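Local structure of lipoxygenase (Cyanothece sp., 5EK8) at residues G354-H359 against L425-E430; L410-T415 against N587-R592; T429-T434 against G504-T509. The protein is a non-heme iron 9R-lipoxygenase that probably inserts molecular oxygen into polyunsaturated fatty acids. All coordinates share one frame; numbering follows the deposited sequence.

Contact 1 occupies the middle of the group. It pairs helix 337-377, which carries the iron ligand His359, with helix 421-432. Contact 3 continues along helix 421-432, and its centre is about 9 Å from that of contact 1. Ile357 CD1 of contact 1 lies 3.7 Å from Val431 CG2 of contact 3. Contact 2 abuts contact 1 on the Glu355 side, with centres about 14 Å apart; Glu355 CG is 4.0 Å from Leu589 CD2. In contact 2 the side chain of Phe413 is about 7 Å from the bound Fe (II) ion. Val414 binds sodium. Contacts 2 and 3 do not touch, their nearest atoms being about 11 Å apart.

Contact 1 (G354-H359 against L425-E430); sequences GEAIEH and LQMCTE. With FE2 (Fe (II) ion), chain B.
Ala356 and Ile357 on helix 337-377 pack against Met427 and Cys428 on helix 421-432. The two short segments run nearly parallel, with axes 9.1 Å apart at a crossing angle of -17°. In the first segment, Gly354 O accepts the bond from His359 N at 2.8 Å. This is a wider, pi-type turn, a feature known from the iron-bearing helix of lipoxygenases. Glu355 is buried and takes no part in the packing. Its OE2 accepts a hydrogen bond from His359 ND1 at 2.7 Å, and its OE1 is bound by Gln577. Ala356 points its CB at the second helix, where it meets Met427 CE at 3.8 Å, with the sulfur close behind. Ile357 follows with its longer branch. CG1 lies beside the backbone N (chi1 -48°), facing Met427 CE at 3.7 Å, and CD1 touches the same methyl. The two side chains cross at about a right angle. The bend at Met427 chi3 (68°) turns the methyl group onto Ala356 and Ile357, and it touches both. Cys428 SG makes a looser approach to Ala356 O. Phe352 and Trp279 also touch Met427. His359 projects to the other side of its helix, and its NE2 binds the iron at 2.5 Å. His364, His570 and the C-terminal carboxylate of Ile668 are further ligands. The shared face is therefore apolar, while the opposite side carries the metal chemistry. Glu355 acts as a second-shell residue: it meets His359 ND1 in the ring plane, which limits rotation of the imidazole and keeps NE2 directed at the iron.

Contact 2 (L410-T415 against N587-R592); sequences LGLFVT and NSLALR. With NA (sodium ion), chain C.
The backbones come nearest at Phe413 and Leu589, whose CA atoms are 7.5 Å apart, where the short helix 412-415 faces the irregular segment 587-592. Gly411 is the N-cap of this helix. Its carbonyl O receives Thr415 N at 2.9 Å and, weakly, the Thr415 hydroxyl. The contact belongs to the largely helical catalytic part of the lipoxygenase fold. It joins the short helix 412-415, which precedes helix 421-432, to the long loop between helices 577-581 and 608-623. Leu589 is the residue of the loop that reaches across. Its CB points at the helix, and CD1 does the touching. Leu412 meets it with CD2, at 4.1 Å from Leu589 CD1, and the two side chains cross at about a right angle. With CG anti to the backbone N (chi1 -164°), the end of Leu412 swings nearer to the loop than its CB direction suggests. The same Leu589 CD1 also lies 4.0 Å from Leu412 O, a van der Waals approach. Phe413 starts away from the loop, yet its ring comes back into reach. Leu589 CD1 sits at the ring edge, near the ring plane, 4.2 Å from Phe413 CD1. Phe413 also packs on Phe424 and on Glu355, the residue that holds His359. Beside the contact, the loop is shaped by its own bond: Ser588 OG donates to Ala590 O from above the carbonyl plane. The helix also serves a metal: together with Asp285 OD1, Gly417 O and Leu419 O, the sodium ion is bound by Val414 O at 2.5 Å.

Contact 3 (T429-T434 against G504-T509); sequences TEVVAT and GIMANT
Glu430 is extended beyond CG (chi2 172°), which carries its carboxylate over to Gly504. Val431 places CG1 beside the backbone N (chi1 -70°), and this branch meets Met506. Glu430 OE1 approaches Gly504 CA at 3.6 Å, a packing contact between a carboxylate oxygen and the backbone. The other oxygen, OE2, is held by Gln426. Val431 CG1 lies 3.8 Å from Met506 CG, and the two side chains cross obliquely. Beyond CG the Met506 chain turns away from the helix. The second segment opens with a type I beta turn from Gly504 to Ala507, closed by Ala507 N to Gly504 O at 3.3 Å. It packs against the C-terminal end of helix 421-432, in the loop between helix 482-495 and strand 513-515. Tyr282 hydroxyl is hydrogen-bonded to Ile505 N beside the glutamate. Val431 also touches Ala361 of helix 337-377. At the helix end, Val431 O accepts two bonds, from Thr434 N at 3.1 Å and from Thr434 OG1 at 2.9 Å.

Contact 1 (G354-H359 against L425-E430)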
loop_
_atom_site.group_PDB
_atom_site.type_symbol
_atom_site.label_atom_id
_atom_site.label_comp_id
_atom_site.label_asym_id
_atom_site.label_seq_id
_atom_site.Cartn_x
_atom_site.Cartn_y
_atom_site.Cartn_z
ATOM N N GLY A 354 -8.933 10.051 6.107
ATOM C CA GLY A 354 -8.961 8.638 5.789
ATOM C C GLY A 354 -8.072 8.289 4.617
ATOM O O GLY A 354 -7.390 7.271 4.636
ATOM N N GLU A 355 -8.070 9.132 3.591
ATOM C CA GLU A 355 -7.235 8.872 2.426
ATOM C C GLU A 355 -5.761 9.122 2.711
ATOM O O GLU A 355 -4.916 8.314 2.337
ATOM C CB GLU A 355 -7.680 9.716 1.230
ATOM C CG GLU A 355 -8.977 9.255 0.587
ATOM C CD GLU A 355 -8.835 7.956 -0.197
ATOM O OE1 GLU A 355 -9.591 7.779 -1.178
ATOM O OE2 GLU A 355 -7.979 7.113 0.159
ATOM N N ALA A 356 -5.460 10.244 3.358
ATOM C CA ALA A 356 -4.081 10.575 3.728
ATOM C C ALA A 356 -3.486 9.559 4.701
ATOM O O ALA A 356 -2.539 8.850 4.366
ATOM C CB ALA A 356 -4.013 11.968 4.332
ATOM N N ILE A 357 -4.052 9.493 5.901
ATOM C CA ILE A 357 -3.495 8.664 6.964
ATOM C C ILE A 357 -3.862 7.177 6.862
ATOM O O ILE A 357 -2.980 6.326 6.717
ATOM C CB ILE A 357 -3.945 9.147 8.354
ATOM C CG1 ILE A 357 -3.776 10.659 8.498
ATOM C CG2 ILE A 357 -3.192 8.396 9.418
ATOM C CD1 ILE A 357 -2.350 11.123 8.459
ATOM N N GLU A 358 -5.155 6.872 6.970
ATOM C CA GLU A 358 -5.629 5.487 7.038
ATOM C C GLU A 358 -5.290 4.680 5.791
ATOM O O GLU A 358 -4.933 3.503 5.867
ATOM C CB GLU A 358 -7.139 5.461 7.266
ATOM C CG GLU A 358 -7.583 6.238 8.484
ATOM C CD GLU A 358 -6.801 5.848 9.716
ATOM O OE1 GLU A 358 -6.205 6.745 10.357
ATOM O OE2 GLU A 358 -6.784 4.639 10.037
ATOM N N HIS A 359 -5.397 5.326 4.641
ATOM C CA HIS A 359 -5.115 4.672 3.382
ATOM C C HIS A 359 -3.660 4.799 2.951
ATOM O O HIS A 359 -2.857 3.888 3.158
ATOM C CB HIS A 359 -6.010 5.242 2.297
ATOM C CG HIS A 359 -6.129 4.360 1.101
ATOM N ND1 HIS A 359 -6.711 4.777 -0.073
ATOM C CD2 HIS A 359 -5.743 3.077 0.903
ATOM C CE1 HIS A 359 -6.681 3.785 -0.949
ATOM N NE2 HIS A 359 -6.102 2.747 -0.378
ATOM N N LEU A 425 1.780 15.842 2.675
ATOM C CA LEU A 425 3.040 15.165 2.942
ATOM C C LEU A 425 3.333 15.161 4.432
ATOM O O LEU A 425 3.708 14.138 4.995
ATOM C CB LEU A 425 4.189 15.833 2.193
ATOM C CG LEU A 425 5.521 15.098 2.326
ATOM C CD1 LEU A 425 5.412 13.711 1.703
ATOM C CD2 LEU A 425 6.653 15.917 1.696
ATOM N N GLN A 426 3.136 16.308 5.070
ATOM C CA GLN A 426 3.424 16.425 6.491
ATOM C C GLN A 426 2.551 15.484 7.315
ATOM O O GLN A 426 3.026 14.901 8.288
ATOM C CB GLN A 426 3.240 17.857 6.968
ATOM C CG GLN A 426 3.550 18.054 8.434
ATOM C CD GLN A 426 3.304 19.474 8.865
ATOM O OE1 GLN A 426 3.696 20.415 8.175
ATOM N NE2 GLN A 426 2.632 19.645 9.999
ATOM N N MET A 427 1.286 15.327 6.922
ATOM C CA MET A 427 0.426 14.345 7.583
ATOM C C MET A 427 1.078 12.976 7.492
ATOM O O MET A 427 1.214 12.243 8.499
ATOM C CB MET A 427 -0.970 14.298 6.954
ATOM C CG MET A 427 -1.803 15.556 7.128
ATOM S SD MET A 427 -3.436 15.401 6.368
ATOM C CE MET A 427 -4.189 14.165 7.424
ATOM N N CYS A 428 1.511 12.652 6.276
ATOM C CA CYS A 428 2.073 11.330 6.020
ATOM C C CYS A 428 3.331 11.044 6.832
ATOM O O CYS A 428 3.401 10.035 7.539
ATOM C CB CYS A 428 2.367 11.171 4.534
ATOM S SG CYS A 428 0.875 11.142 3.528
ATOM N N THR A 429 4.317 11.932 6.725
ATOM C CA THR A 429 5.575 11.790 7.455
ATOM C C THR A 429 5.332 11.742 8.959
ATOM O O THR A 429 5.929 10.916 9.665
ATOM C CB THR A 429 6.564 12.939 7.135
ATOM O OG1 THR A 429 5.957 14.207 7.420
ATOM C CG2 THR A 429 6.987 12.897 5.676
ATOM N N GLU A 430 4.452 12.622 9.440
ATOM C CA GLU A 430 4.055 12.619 10.846
ATOM C C GLU A 430 3.637 11.230 11.316
ATOM O O GLU A 430 4.233 10.687 12.250
ATOM C CB GLU A 430 2.914 13.606 11.104
ATOM C CG GLU A 430 3.373 15.010 11.458
ATOM C CD GLU A 430 2.226 16.003 11.521
ATOM O OE1 GLU A 430 1.056 15.566 11.506
ATOM O OE2 GLU A 430 2.491 17.224 11.584
HETATM FE FE FE2 B . -4.987 1.470 -2.155
#

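Contact 2 (L410-T415 against N587-R592)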
loop_
_atom_site.group_PDB
_atom_site.type_symbol
_atom_site.label_atom_id
_atom_site.label_comp_id
_atom_site.label_asym_id
_atom_site.label_seq_id
_atom_site.Cartn_x
_atom_site.Cartn_y
_atom_site.Cartn_z
ATOM N N LEU A 410 -0.901 17.587 -9.299
ATOM C CA LEU A 410 -1.906 16.921 -10.129
ATOM C C LEU A 410 -2.582 15.731 -9.445
ATOM O O LEU A 410 -3.618 15.253 -9.910
ATOM C CB LEU A 410 -1.270 16.467 -11.446
ATOM C CG LEU A 410 -0.970 17.580 -12.455
ATOM C CD1 LEU A 410 0.354 17.333 -13.163
ATOM C CD2 LEU A 410 -2.105 17.710 -13.463
ATOM N N GLY A 411 -1.995 15.260 -8.347
ATOM C CA GLY A 411 -2.530 14.125 -7.610
ATOM C C GLY A 411 -3.858 14.419 -6.935
ATOM O O GLY A 411 -4.085 15.530 -6.459
ATOM N N LEU A 412 -4.735 13.420 -6.887
ATOM C CA LEU A 412 -6.088 13.616 -6.372
ATOM C C LEU A 412 -6.134 14.074 -4.913
ATOM O O LEU A 412 -6.870 14.995 -4.582
ATOM C CB LEU A 412 -6.908 12.334 -6.506
ATOM C CG LEU A 412 -8.415 12.573 -6.364
ATOM C CD1 LEU A 412 -9.030 13.007 -7.699
ATOM C CD2 LEU A 412 -9.111 11.335 -5.832
ATOM N N PHE A 413 -5.358 13.430 -4.045
ATOM C CA PHE A 413 -5.411 13.734 -2.616
ATOM C C PHE A 413 -4.897 15.144 -2.319
ATOM O O PHE A 413 -5.377 15.807 -1.403
ATOM C CB PHE A 413 -4.612 12.701 -1.815
ATOM C CG PHE A 413 -5.152 11.302 -1.915
ATOM C CD1 PHE A 413 -6.445 11.070 -2.351
ATOM C CD2 PHE A 413 -4.364 10.217 -1.567
ATOM C CE1 PHE A 413 -6.941 9.783 -2.443
ATOM C CE2 PHE A 413 -4.853 8.926 -1.655
ATOM C CZ PHE A 413 -6.144 8.709 -2.093
ATOM N N VAL A 414 -3.924 15.598 -3.101
ATOM C CA VAL A 414 -3.417 16.960 -2.975
ATOM C C VAL A 414 -4.404 17.971 -3.554
ATOM O O VAL A 414 -4.888 18.855 -2.845
ATOM C CB VAL A 414 -2.059 17.122 -3.686
ATOM C CG1 VAL A 414 -1.617 18.580 -3.668
ATOM C CG2 VAL A 414 -1.005 16.217 -3.046
ATOM N N THR A 415 -4.690 17.823 -4.845
ATOM C CA THR A 415 -5.595 18.706 -5.582
ATOM C C THR A 415 -6.955 18.871 -4.910
ATOM O O THR A 415 -7.388 19.988 -4.635
ATOM C CB THR A 415 -5.821 18.187 -7.025
ATOM O OG1 THR A 415 -4.623 18.355 -7.794
ATOM C CG2 THR A 415 -6.954 18.942 -7.704
ATOM N N ASN A 587 -20.413 13.355 0.166
ATOM C CA ASN A 587 -19.034 13.409 0.613
ATOM C C ASN A 587 -18.050 13.889 -0.446
ATOM O O ASN A 587 -18.286 13.746 -1.642
ATOM C CB ASN A 587 -18.603 12.033 1.113
ATOM C CG ASN A 587 -17.748 12.115 2.360
ATOM O OD1 ASN A 587 -17.242 13.184 2.699
ATOM N ND2 ASN A 587 -17.582 10.989 3.050
ATOM N N SER A 588 -16.953 14.477 0.017
ATOM C CA SER A 588 -15.854 14.877 -0.851
ATOM C C SER A 588 -14.579 15.038 -0.024
ATOM O O SER A 588 -14.602 14.907 1.204
ATOM C CB SER A 588 -16.185 16.173 -1.591
ATOM O OG SER A 588 -16.612 17.174 -0.689
ATOM N N LEU A 589 -13.464 15.313 -0.691
ATOM C CA LEU A 589 -12.196 15.469 0.009
ATOM C C LEU A 589 -12.053 16.875 0.576
ATOM O O LEU A 589 -11.127 17.148 1.345
ATOM C CB LEU A 589 -11.027 15.145 -0.922
ATOM C CG LEU A 589 -10.927 13.675 -1.339
ATOM C CD1 LEU A 589 -9.885 13.484 -2.434
ATOM C CD2 LEU A 589 -10.596 12.811 -0.139
ATOM N N ALA A 590 -12.985 17.753 0.211
ATOM C CA ALA A 590 -12.995 19.130 0.697
ATOM C C ALA A 590 -14.284 19.856 0.327
ATOM O O ALA A 590 -15.069 19.371 -0.488
ATOM C CB ALA A 590 -11.793 19.895 0.151
ATOM N N LEU A 591 -14.491 21.022 0.932
ATOM C CA LEU A 591 -15.613 21.892 0.589
ATOM C C LEU A 591 -15.110 23.311 0.320
ATOM O O LEU A 591 -13.947 23.625 0.587
ATOM C CB LEU A 591 -16.660 21.894 1.704
ATOM C CG LEU A 591 -17.328 20.555 2.041
ATOM C CD1 LEU A 591 -18.362 20.726 3.144
ATOM C CD2 LEU A 591 -17.968 19.931 0.815
ATOM N N ARG A 592 -15.981 24.169 -0.203
ATOM C CA ARG A 592 -15.565 25.507 -0.615
ATOM C C ARG A 592 -16.521 26.605 -0.152
ATOM O O ARG A 592 -17.641 26.331 0.277
ATOM C CB ARG A 592 -15.422 25.571 -2.142
ATOM C CG ARG A 592 -14.465 24.540 -2.721
ATOM C CD ARG A 592 -14.202 24.744 -4.211
ATOM N NE ARG A 592 -15.369 24.482 -5.047
ATOM C CZ ARG A 592 -16.016 25.422 -5.730
ATOM N NH1 ARG A 592 -15.601 26.680 -5.675
ATOM N NH2 ARG A 592 -17.070 25.106 -6.475
HETATM NA NA NA C . -5.154 21.263 -2.492
#

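Contact 3 (T429-T434 against G504-T509)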
loop_
_atom_site.group_PDB
_atom_site.type_symbol
_atom_site.label_atom_id
_atom_site.label_comp_id
_atom_site.label_asym_id
_atom_site.label_seq_id
_atom_site.Cartn_x
_atom_site.Cartn_y
_atom_site.Cartn_z
ATOM N N THR A 429 4.317 11.932 6.725
ATOM C CA THR A 429 5.575 11.790 7.455
ATOM C C THR A 429 5.332 11.742 8.959
ATOM O O THR A 429 5.929 10.916 9.665
ATOM C CB THR A 429 6.564 12.939 7.135
ATOM O OG1 THR A 429 5.957 14.207 7.420
ATOM C CG2 THR A 429 6.987 12.897 5.676
ATOM N N GLU A 430 4.452 12.622 9.440
ATOM C CA GLU A 430 4.055 12.619 10.846
ATOM C C GLU A 430 3.637 11.230 11.316
ATOM O O GLU A 430 4.233 10.687 12.250
ATOM C CB GLU A 430 2.914 13.606 11.104
ATOM C CG GLU A 430 3.373 15.010 11.458
ATOM C CD GLU A 430 2.226 16.003 11.521
ATOM O OE1 GLU A 430 1.056 15.566 11.506
ATOM O OE2 GLU A 430 2.491 17.224 11.584
ATOM N N VAL A 431 2.627 10.637 10.681
ATOM C CA VAL A 431 2.144 9.361 11.221
ATOM C C VAL A 431 3.080 8.176 10.930
ATOM O O VAL A 431 3.189 7.262 11.750
ATOM C CB VAL A 431 0.732 9.023 10.716
ATOM C CG1 VAL A 431 -0.275 9.966 11.344
ATOM C CG2 VAL A 431 0.665 9.079 9.195
ATOM N N VAL A 432 3.768 8.189 9.788
ATOM C CA VAL A 432 4.625 7.054 9.435
ATOM C C VAL A 432 5.859 7.044 10.342
ATOM O O VAL A 432 6.441 5.990 10.606
ATOM C CB VAL A 432 5.037 7.078 7.933
ATOM C CG1 VAL A 432 6.071 6.001 7.627
ATOM C CG2 VAL A 432 3.812 6.881 7.042
ATOM N N ALA A 433 6.230 8.211 10.861
ATOM C CA ALA A 433 7.342 8.281 11.806
ATOM C C ALA A 433 7.029 7.608 13.150
ATOM O O ALA A 433 7.888 7.561 14.029
ATOM C CB ALA A 433 7.748 9.726 12.033
ATOM N N THR A 434 5.816 7.078 13.305
ATOM C CA THR A 434 5.414 6.446 14.561
ATOM C C THR A 434 4.942 4.997 14.406
ATOM O O THR A 434 4.659 4.326 15.400
ATOM C CB THR A 434 4.277 7.228 15.243
ATOM O OG1 THR A 434 3.037 6.945 14.579
ATOM C CG2 THR A 434 4.545 8.719 15.199
ATOM N N GLY A 504 0.376 16.563 15.487
ATOM C CA GLY A 504 -0.552 16.905 14.427
ATOM C C GLY A 504 -1.953 16.393 14.693
ATOM O O GLY A 504 -2.411 16.367 15.835
ATOM N N ILE A 505 -2.624 15.969 13.626
ATOM C CA ILE A 505 -4.040 15.621 13.683
ATOM C C ILE A 505 -4.324 14.357 14.503
ATOM O O ILE A 505 -5.407 14.213 15.073
ATOM C CB ILE A 505 -4.624 15.449 12.251
ATOM C CG1 ILE A 505 -6.150 15.334 12.303
ATOM C CG2 ILE A 505 -3.991 14.258 11.524
ATOM C CD1 ILE A 505 -6.800 15.388 10.959
ATOM N N MET A 506 -3.354 13.449 14.579
ATOM C CA MET A 506 -3.567 12.181 15.276
ATOM C C MET A 506 -3.050 12.206 16.712
ATOM O O MET A 506 -2.997 11.170 17.377
ATOM C CB MET A 506 -2.912 11.026 14.509
ATOM C CG MET A 506 -3.539 10.754 13.149
ATOM S SD MET A 506 -5.341 10.816 13.185
ATOM C CE MET A 506 -5.712 9.468 14.304
ATOM N N ALA A 507 -2.681 13.389 17.187
ATOM C CA ALA A 507 -2.228 13.540 18.563
ATOM C C ALA A 507 -3.357 14.089 19.424
ATOM O O ALA A 507 -4.005 15.069 19.062
ATOM C CB ALA A 507 -1.003 14.444 18.632
ATOM N N ASN A 508 -3.599 13.439 20.557
ATOM C CA ASN A 508 -4.643 13.866 21.477
ATOM C C ASN A 508 -4.172 15.007 22.375
ATOM O O ASN A 508 -3.174 14.886 23.092
ATOM C CB ASN A 508 -5.120 12.685 22.322
ATOM C CG ASN A 508 -6.261 13.055 23.249
ATOM O OD1 ASN A 508 -6.914 14.082 23.073
ATOM N ND2 ASN A 508 -6.509 12.211 24.244
ATOM N N THR A 509 -4.902 16.116 22.330
ATOM C CA THR A 509 -4.565 17.300 23.110
ATOM C C THR A 509 -5.503 17.419 24.305
ATOM O O THR A 509 -5.295 18.238 25.200
ATOM C CB THR A 509 -4.654 18.583 22.259
ATOM O OG1 THR A 509 -4.019 18.366 20.992
ATOM C CG2 THR A 509 -3.980 19.754 22.963
#